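Local coordinates for protein diaminopropionate ammonia-lyase (Escherichia coli, PDB 4D9I) that catalyses the pyridoxal-phosphate-dependent alpha,beta-elimination of both L- and D-2,3-diaminopropionate to pyruvate and ammonia, working as a homodimer, at residues A86-E91 / E185-T190; V227-G232 / G238-Y243. One frame throughout, in Å; residues are numbered along the deposited sequence.

Interaction 1: residues A86-E91 / E185-T190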
ATOM      1  N   ALA B  86      33.342  -8.451  14.728  1.00 25.25           N
ATOM      2  CA  ALA B  86      33.710  -8.422  16.138  1.00 26.31           C
ATOM      3  C   ALA B  86      34.515  -9.673  16.506  1.00 27.20           C
ATOM      4  O   ALA B  86      35.509  -9.580  17.225  1.00 28.41           O
ATOM      5  CB  ALA B  86      32.456  -8.308  17.007  1.00 26.62           C
ATOM      6  N   GLN B  87      34.088 -10.839  16.015  1.00 26.45           N
ATOM      7  CA  GLN B  87      34.850 -12.078  16.216  1.00 27.97           C
ATOM      8  C   GLN B  87      36.288 -11.961  15.682  1.00 28.79           C
ATOM      9  O   GLN B  87      37.258 -12.357  16.350  1.00 30.65           O
ATOM     10  CB  GLN B  87      34.145 -13.273  15.563  1.00 27.50           C
ATOM     11  CG  GLN B  87      32.800 -13.677  16.188  1.00 27.56           C
ATOM     12  CD  GLN B  87      32.949 -14.648  17.348  1.00 29.85           C
ATOM     13  OE1 GLN B  87      31.964 -15.210  17.838  1.00 31.11           O
ATOM     14  NE2 GLN B  87      34.160 -14.855  17.783  1.00 30.87           N
ATOM     15  N   LEU B  88      36.425 -11.409  14.478  1.00 27.93           N
ATOM     16  CA  LEU B  88      37.738 -11.240  13.852  1.00 28.87           C
ATOM     17  C   LEU B  88      38.612 -10.259  14.631  1.00 30.20           C
ATOM     18  O   LEU B  88      39.818 -10.501  14.813  1.00 31.59           O
ATOM     19  CB  LEU B  88      37.597 -10.786  12.387  1.00 28.14           C
ATOM     20  CG  LEU B  88      37.119 -11.782  11.309  1.00 27.68           C
ATOM     21  CD1 LEU B  88      36.592 -11.031  10.083  1.00 27.06           C
ATOM     22  CD2 LEU B  88      38.211 -12.766  10.902  1.00 29.46           C
ATOM     23  N   LEU B  89      38.014  -9.161  15.100  1.00 29.77           N
ATOM     24  CA  LEU B  89      38.759  -8.179  15.879  1.00 31.41           C
ATOM     25  C   LEU B  89      39.208  -8.782  17.222  1.00 33.05           C
ATOM     26  O   LEU B  89      40.385  -8.649  17.612  1.00 34.88           O
ATOM     27  CB  LEU B  89      37.970  -6.883  16.074  1.00 31.47           C
ATOM     28  CG  LEU B  89      38.877  -5.694  16.413  1.00 34.06           C
ATOM     29  CD1 LEU B  89      39.790  -5.367  15.228  1.00 34.58           C
ATOM     30  CD2 LEU B  89      38.104  -4.460  16.866  1.00 34.55           C
ATOM     31  N   CYS B  90      38.300  -9.484  17.896  1.00 32.78           N
ATOM     32  CA  CYS B  90      38.642 -10.152  19.156  1.00 34.97           C
ATOM     33  C   CYS B  90      39.768 -11.168  18.987  1.00 36.30           C
ATOM     34  O   CYS B  90      40.677 -11.254  19.826  1.00 38.17           O
ATOM     35  CB  CYS B  90      37.409 -10.784  19.790  1.00 34.50           C
ATOM     36  SG  CYS B  90      36.317  -9.525  20.497  1.00 34.26           S
ATOM     37  N   GLU B  91      39.708 -11.917  17.888  1.00 35.84           N
ATOM     38  CA  GLU B  91      40.754 -12.876  17.544  1.00 37.95           C
ATOM     39  C   GLU B  91      42.127 -12.198  17.367  1.00 38.83           C
ATOM     40  O   GLU B  91      43.129 -12.661  17.914  1.00 40.65           O
ATOM     41  CB  GLU B  91      40.362 -13.642  16.285  1.00 37.91           C
ATOM     42  CG  GLU B  91      40.937 -15.049  16.206  1.00 41.26           C
ATOM     43  CD  GLU B  91      40.211 -15.887  15.165  1.00 41.51           C
ATOM     44  OE1 GLU B  91      40.357 -15.566  13.963  1.00 41.96           O
ATOM     45  OE2 GLU B  91      39.490 -16.844  15.551  1.00 41.94           O
ATOM     46  N   GLU B 185      41.290  -8.053   5.049  1.00 36.14           N
ATOM     47  CA  GLU B 185      40.527  -9.202   5.487  1.00 34.85           C
ATOM     48  C   GLU B 185      39.211  -9.279   4.712  1.00 33.84           C
ATOM     49  O   GLU B 185      38.322  -8.425   4.869  1.00 32.65           O
ATOM     50  CB  GLU B 185      40.250  -9.094   6.989  1.00 34.40           C
ATOM     51  CG  GLU B 185      39.641 -10.349   7.595  1.00 34.09           C
ATOM     52  CD  GLU B 185      40.675 -11.439   7.851  1.00 35.65           C
ATOM     53  OE1 GLU B 185      41.789 -11.112   8.261  1.00 37.07           O
ATOM     54  OE2 GLU B 185      40.376 -12.632   7.650  1.00 36.48           O
ATOM     55  N   VAL B 186      39.096 -10.297   3.864  1.00 34.11           N
ATOM     56  CA  VAL B 186      37.867 -10.562   3.111  1.00 32.76           C
ATOM     57  C   VAL B 186      36.738 -11.025   4.036  1.00 30.84           C
ATOM     58  O   VAL B 186      36.901 -12.007   4.774  1.00 30.22           O
ATOM     59  CB  VAL B 186      38.099 -11.654   2.048  1.00 34.12           C
ATOM     60  CG1 VAL B 186      36.800 -12.024   1.351  1.00 33.46           C
ATOM     61  CG2 VAL B 186      39.137 -11.203   1.033  1.00 36.71           C
ATOM     62  N   VAL B 187      35.601 -10.321   3.989  1.00 29.21           N
ATOM     63  CA  VAL B 187      34.405 -10.728   4.738  1.00 27.86           C
ATOM     64  C   VAL B 187      33.234 -10.944   3.770  1.00 27.85           C
ATOM     65  O   VAL B 187      32.571  -9.986   3.366  1.00 27.80           O
ATOM     66  CB  VAL B 187      34.048  -9.702   5.850  1.00 26.64           C
ATOM     67  CG1 VAL B 187      32.833 -10.162   6.654  1.00 25.23           C
ATOM     68  CG2 VAL B 187      35.257  -9.479   6.768  1.00 27.15           C
ATOM     69  N   GLN B 188      33.016 -12.198   3.368  1.00 28.61           N
ATOM     70  CA  GLN B 188      31.892 -12.561   2.478  1.00 28.61           C
ATOM     71  C   GLN B 188      30.922 -13.464   3.197  1.00 27.86           C
ATOM     72  O   GLN B 188      31.327 -14.281   4.023  1.00 27.56           O
ATOM     73  CB  GLN B 188      32.354 -13.310   1.219  1.00 30.45           C
ATOM     74  CG  GLN B 188      33.096 -12.481   0.187  1.00 32.48           C
ATOM     75  CD  GLN B 188      32.316 -11.275  -0.327  1.00 32.27           C
ATOM     76  OE1 GLN B 188      32.896 -10.219  -0.541  1.00 33.51           O
ATOM     77  NE2 GLN B 188      31.016 -11.430  -0.538  1.00 31.32           N
ATOM     78  N   ASP B 189      29.645 -13.357   2.829  1.00 27.30           N
ATOM     79  CA  ASP B 189      28.595 -14.150   3.459  1.00 26.74           C
ATOM     80  C   ASP B 189      28.344 -15.486   2.771  1.00 28.30           C
ATOM     81  O   ASP B 189      27.284 -16.068   2.887  1.00 29.55           O
ATOM     82  CB  ASP B 189      27.301 -13.331   3.579  1.00 25.16           C
ATOM     83  CG  ASP B 189      26.790 -12.800   2.226  1.00 25.75           C
ATOM     84  OD1 ASP B 189      27.594 -12.592   1.277  1.00 26.58           O
ATOM     85  OD2 ASP B 189      25.568 -12.533   2.154  1.00 24.68           O
ATOM     86  N   THR B 190      29.329 -15.982   2.049  1.00 30.89           N
ATOM     87  CA  THR B 190      29.257 -17.322   1.526  1.00 31.78           C
ATOM     88  C   THR B 190      30.591 -18.011   1.806  1.00 33.38           C
ATOM     89  O   THR B 190      31.560 -17.351   2.168  1.00 33.01           O
ATOM     90  CB  THR B 190      28.918 -17.328   0.030  1.00 33.33           C
ATOM     91  OG1 THR B 190      28.438 -18.633  -0.339  1.00 34.51           O
ATOM     92  CG2 THR B 190      30.133 -16.929  -0.819  1.00 34.66           C
TER

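Interaction 2: residues V227-G232 / G238-Y243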
ATOM      1  N   VAL B 227       7.645 -22.520   7.722  1.00 23.76           N
ATOM      2  CA  VAL B 227       8.490 -21.340   7.534  1.00 22.77           C
ATOM      3  C   VAL B 227       8.886 -21.212   6.056  1.00 22.79           C
ATOM      4  O   VAL B 227       9.255 -22.206   5.402  1.00 23.63           O
ATOM      5  CB  VAL B 227       9.712 -21.311   8.491  1.00 22.85           C
ATOM      6  CG1 VAL B 227      10.655 -22.492   8.257  1.00 24.06           C
ATOM      7  CG2 VAL B 227      10.462 -19.981   8.386  1.00 21.21           C
ATOM      8  N   LEU B 228       8.731 -20.000   5.526  1.00 21.59           N
ATOM      9  CA  LEU B 228       9.200 -19.681   4.196  1.00 21.84           C
ATOM     10  C   LEU B 228      10.481 -18.884   4.331  1.00 21.17           C
ATOM     11  O   LEU B 228      10.531 -17.872   5.043  1.00 20.87           O
ATOM     12  CB  LEU B 228       8.142 -18.923   3.381  1.00 21.84           C
ATOM     13  CG  LEU B 228       7.156 -19.884   2.672  1.00 23.24           C
ATOM     14  CD1 LEU B 228       6.150 -20.456   3.665  1.00 23.63           C
ATOM     15  CD2 LEU B 228       6.413 -19.217   1.513  1.00 23.79           C
ATOM     16  N   LEU B 229      11.518 -19.351   3.654  1.00 21.40           N
ATOM     17  CA  LEU B 229      12.814 -18.721   3.741  1.00 20.54           C
ATOM     18  C   LEU B 229      13.337 -18.434   2.335  1.00 21.39           C
ATOM     19  O   LEU B 229      13.636 -19.359   1.571  1.00 22.43           O
ATOM     20  CB  LEU B 229      13.788 -19.637   4.530  1.00 20.68           C
ATOM     21  CG  LEU B 229      13.475 -19.888   6.018  1.00 20.35           C
ATOM     22  CD1 LEU B 229      14.373 -20.995   6.593  1.00 21.30           C
ATOM     23  CD2 LEU B 229      13.629 -18.598   6.824  1.00 19.10           C
ATOM     24  N   GLN B 230      13.458 -17.156   1.996  1.00 20.96           N
ATOM     25  CA  GLN B 230      14.046 -16.764   0.718  1.00 21.96           C
ATOM     26  C   GLN B 230      15.548 -17.031   0.744  1.00 22.48           C
ATOM     27  O   GLN B 230      16.184 -16.869   1.782  1.00 22.01           O
ATOM     28  CB  GLN B 230      13.754 -15.293   0.369  1.00 21.30           C
ATOM     29  CG  GLN B 230      14.229 -14.239   1.371  1.00 20.46           C
ATOM     30  CD  GLN B 230      13.179 -13.951   2.440  1.00 19.56           C
ATOM     31  OE1 GLN B 230      12.945 -14.773   3.315  1.00 19.51           O
ATOM     32  NE2 GLN B 230      12.547 -12.790   2.363  1.00 19.07           N
ATOM     33  N   ALA B 231      16.111 -17.451  -0.384  1.00 24.27           N
ATOM     34  CA  ALA B 231      17.515 -17.874  -0.387  1.00 25.75           C
ATOM     35  C   ALA B 231      18.284 -17.381  -1.581  1.00 27.49           C
ATOM     36  O   ALA B 231      17.926 -17.668  -2.735  1.00 29.39           O
ATOM     37  CB  ALA B 231      17.611 -19.386  -0.301  1.00 26.78           C
ATOM     38  N   GLY B 232      19.345 -16.633  -1.301  1.00 27.53           N
ATOM     39  CA  GLY B 232      20.308 -16.250  -2.321  1.00 29.35           C
ATOM     40  C   GLY B 232      21.273 -17.407  -2.421  1.00 31.05           C
ATOM     41  O   GLY B 232      21.005 -18.375  -3.130  1.00 32.66           O
ATOM     42  N   GLY B 238      20.073 -21.205   5.784  1.00 24.53           N
ATOM     43  CA  GLY B 238      20.818 -22.247   6.507  1.00 25.67           C
ATOM     44  C   GLY B 238      20.877 -21.946   8.002  1.00 25.42           C
ATOM     45  O   GLY B 238      20.513 -22.776   8.833  1.00 25.97           O
ATOM     46  N   GLY B 239      21.309 -20.725   8.330  1.00 24.54           N
ATOM     47  CA  GLY B 239      21.456 -20.290   9.720  1.00 24.40           C
ATOM     48  C   GLY B 239      20.138 -20.328  10.479  1.00 23.95           C
ATOM     49  O   GLY B 239      20.061 -20.847  11.603  1.00 24.79           O
ATOM     50  N   VAL B 240      19.099 -19.789   9.849  1.00 22.66           N
ATOM     51  CA  VAL B 240      17.787 -19.692  10.475  1.00 22.00           C
ATOM     52  C   VAL B 240      17.069 -21.061  10.567  1.00 23.22           C
ATOM     53  O   VAL B 240      16.519 -21.385  11.613  1.00 23.41           O
ATOM     54  CB  VAL B 240      16.954 -18.626   9.745  1.00 20.66           C
ATOM     55  CG1 VAL B 240      15.480 -18.654  10.153  1.00 20.45           C
ATOM     56  CG2 VAL B 240      17.557 -17.241  10.021  1.00 19.60           C
ATOM     57  N   LEU B 241      17.087 -21.848   9.489  1.00 23.66           N
ATOM     58  CA  LEU B 241      16.450 -23.172   9.520  1.00 25.51           C
ATOM     59  C   LEU B 241      17.203 -24.068  10.498  1.00 26.89           C
ATOM     60  O   LEU B 241      16.604 -24.901  11.194  1.00 28.24           O
ATOM     61  CB  LEU B 241      16.326 -23.802   8.117  1.00 26.00           C
ATOM     62  CG  LEU B 241      15.604 -25.161   8.054  1.00 28.08           C
ATOM     63  CD1 LEU B 241      14.112 -25.080   8.397  1.00 27.71           C
ATOM     64  CD2 LEU B 241      15.800 -25.879   6.724  1.00 29.15           C
ATOM     65  N   GLY B 242      18.512 -23.865  10.593  1.00 27.01           N
ATOM     66  CA  GLY B 242      19.319 -24.645  11.540  1.00 29.19           C
ATOM     67  C   GLY B 242      18.837 -24.421  12.963  1.00 29.38           C
ATOM     68  O   GLY B 242      18.620 -25.383  13.706  1.00 31.15           O
ATOM     69  N   TYR B 243      18.635 -23.148  13.322  1.00 27.93           N
ATOM     70  CA  TYR B 243      18.138 -22.787  14.655  1.00 28.33           C
ATOM     71  C   TYR B 243      16.727 -23.333  14.881  1.00 29.00           C
ATOM     72  O   TYR B 243      16.477 -23.970  15.895  1.00 30.69           O
ATOM     73  CB  TYR B 243      18.140 -21.275  14.885  1.00 27.00           C
ATOM     74  CG  TYR B 243      17.493 -20.861  16.209  1.00 27.93           C
ATOM     75  CD1 TYR B 243      16.123 -20.605  16.310  1.00 27.79           C
ATOM     76  CD2 TYR B 243      18.253 -20.761  17.369  1.00 29.56           C
ATOM     77  CE1 TYR B 243      15.540 -20.249  17.524  1.00 28.78           C
ATOM     78  CE2 TYR B 243      17.679 -20.393  18.579  1.00 30.50           C
ATOM     79  CZ  TYR B 243      16.325 -20.139  18.649  1.00 30.07           C
ATOM     80  OH  TYR B 243      15.795 -19.778  19.870  1.00 31.41           O
TER

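Interaction 1: residues A86-E91 / E185-T190
L88 reaches from helix 81-93 to E185, on strand 185-186, and V187, just past its end, setting CD1 between V187 CG2 and E185 CG, and CD2 beside the E185 carboxylate. The purely apolar part is one methyl pair, L88 CD1 against V187 CG2 at 3.9 Å, where the two side chains run alongside but point opposite ways. The same CD1 also lies 4.0 Å from the aliphatic E185 CG. L88 has its CG anti to the carbonyl carbon (chi1 -73°), which carries both methyls off the helix toward the strand.

The second kind of contact is methyl against carboxylate. E185 has CG anti to its backbone N (chi1 -171°) and then bends at chi2 (79°), folding the acid back beside the leucine, with L88 CD2 3.9 Å from E185 OE2. This is van der Waals contact only. The other acid on this side, E91, has its OE1 7.0 Å from E185 OE2 and is salt-bridged to K197, which probably eases the like charges.

Hydrogen bonds hold the strand side: the backbones of E185 and V187 pair with strand 114-118, and V187 O is gripped by two side chains, T117 OG1 and H123 NE2. F115 touches L88, E185 and V187, while I198 and W201 of helix 197-206 also pack on L88. Cut back to an alanine, L88 would lose both methyls, which would probably leave V187 CG2 and the bent E185 chain without their partner from this helix and open a gap beside F115.

The segments bury just 109 Å² between them, nearly all of it from L88, E185 and V187. The chemistry implies that, between these two segments, helix meets strand through one leucine by dispersion, while the hydrogen bonds of E185 and V187 run to strand 114-118 and H123.

Interaction 2: residues V227-G232 / G238-Y243
Q230 NE2 is gripped by two backbone carbonyls, S339 O and I374 O, at the end of the strand that sets V227 and L229 against L241 and V240 of helix 235-248. That buried amide thus ties the strand to neighbouring parts of the fold, while the helix is met by hydrocarbon alone.

L229 does most of the work. With its CG anti to the carbonyl carbon (chi1 -65°), its forked end straddles two successive helix residues: CD1 comes 3.7 Å from L241 CB and CD2 lies 3.8 Å from V240 CG1. CD1 of L229 is also 4.1 Å from L241 N, so this methyl also rests against the helix backbone.

V227 makes a looser addition, its CG1 4.3 Å from L241 CD1. In L241, CG anti to the backbone N (chi1 -177°) takes the chain end to the V227 side. V240 also touches L209 and A210 of helix 208-220, which extends the apolar cluster.

Strand and helix axes approach to 9.6 Å and run nearly antiparallel, at 160°, as expected for the first two elements of the beta-alpha-beta unit completed by strand 254-260. Past the strand end, G232 N donates to phosphate oxygen OP1 of the pyridoxal-phosphate-modified lysine at position 77. The chemistry implies a division of labour: a greasy, non-directional interface settles the helix on the sheet, while the turn between them offers backbone N-H to the cofactor phosphate.

Overall arrangement
The two contacts follow one another along the chain, both segments of interaction 1 preceding those of interaction 2, and they sit in different sheets. Interaction 1 places helix 81-93 over strand 185-186, an outermost strand of the four-stranded parallel sheet; interaction 2 joins helix 235-248 to strand 226-230, an inner strand of the seven-stranded mixed sheet. Their centres are 21 Å apart and their nearest atoms about 8 Å, without touching. This two-sheet arrangement matches the fold type II class of pyridoxal-phosphate enzymes. Each joins a helix to a strand by side-chain contacts without hydrogen bonds between the segments; interaction 2 lies nearer the centre of the chain, and its segment 227-232 ends at the cofactor phosphate.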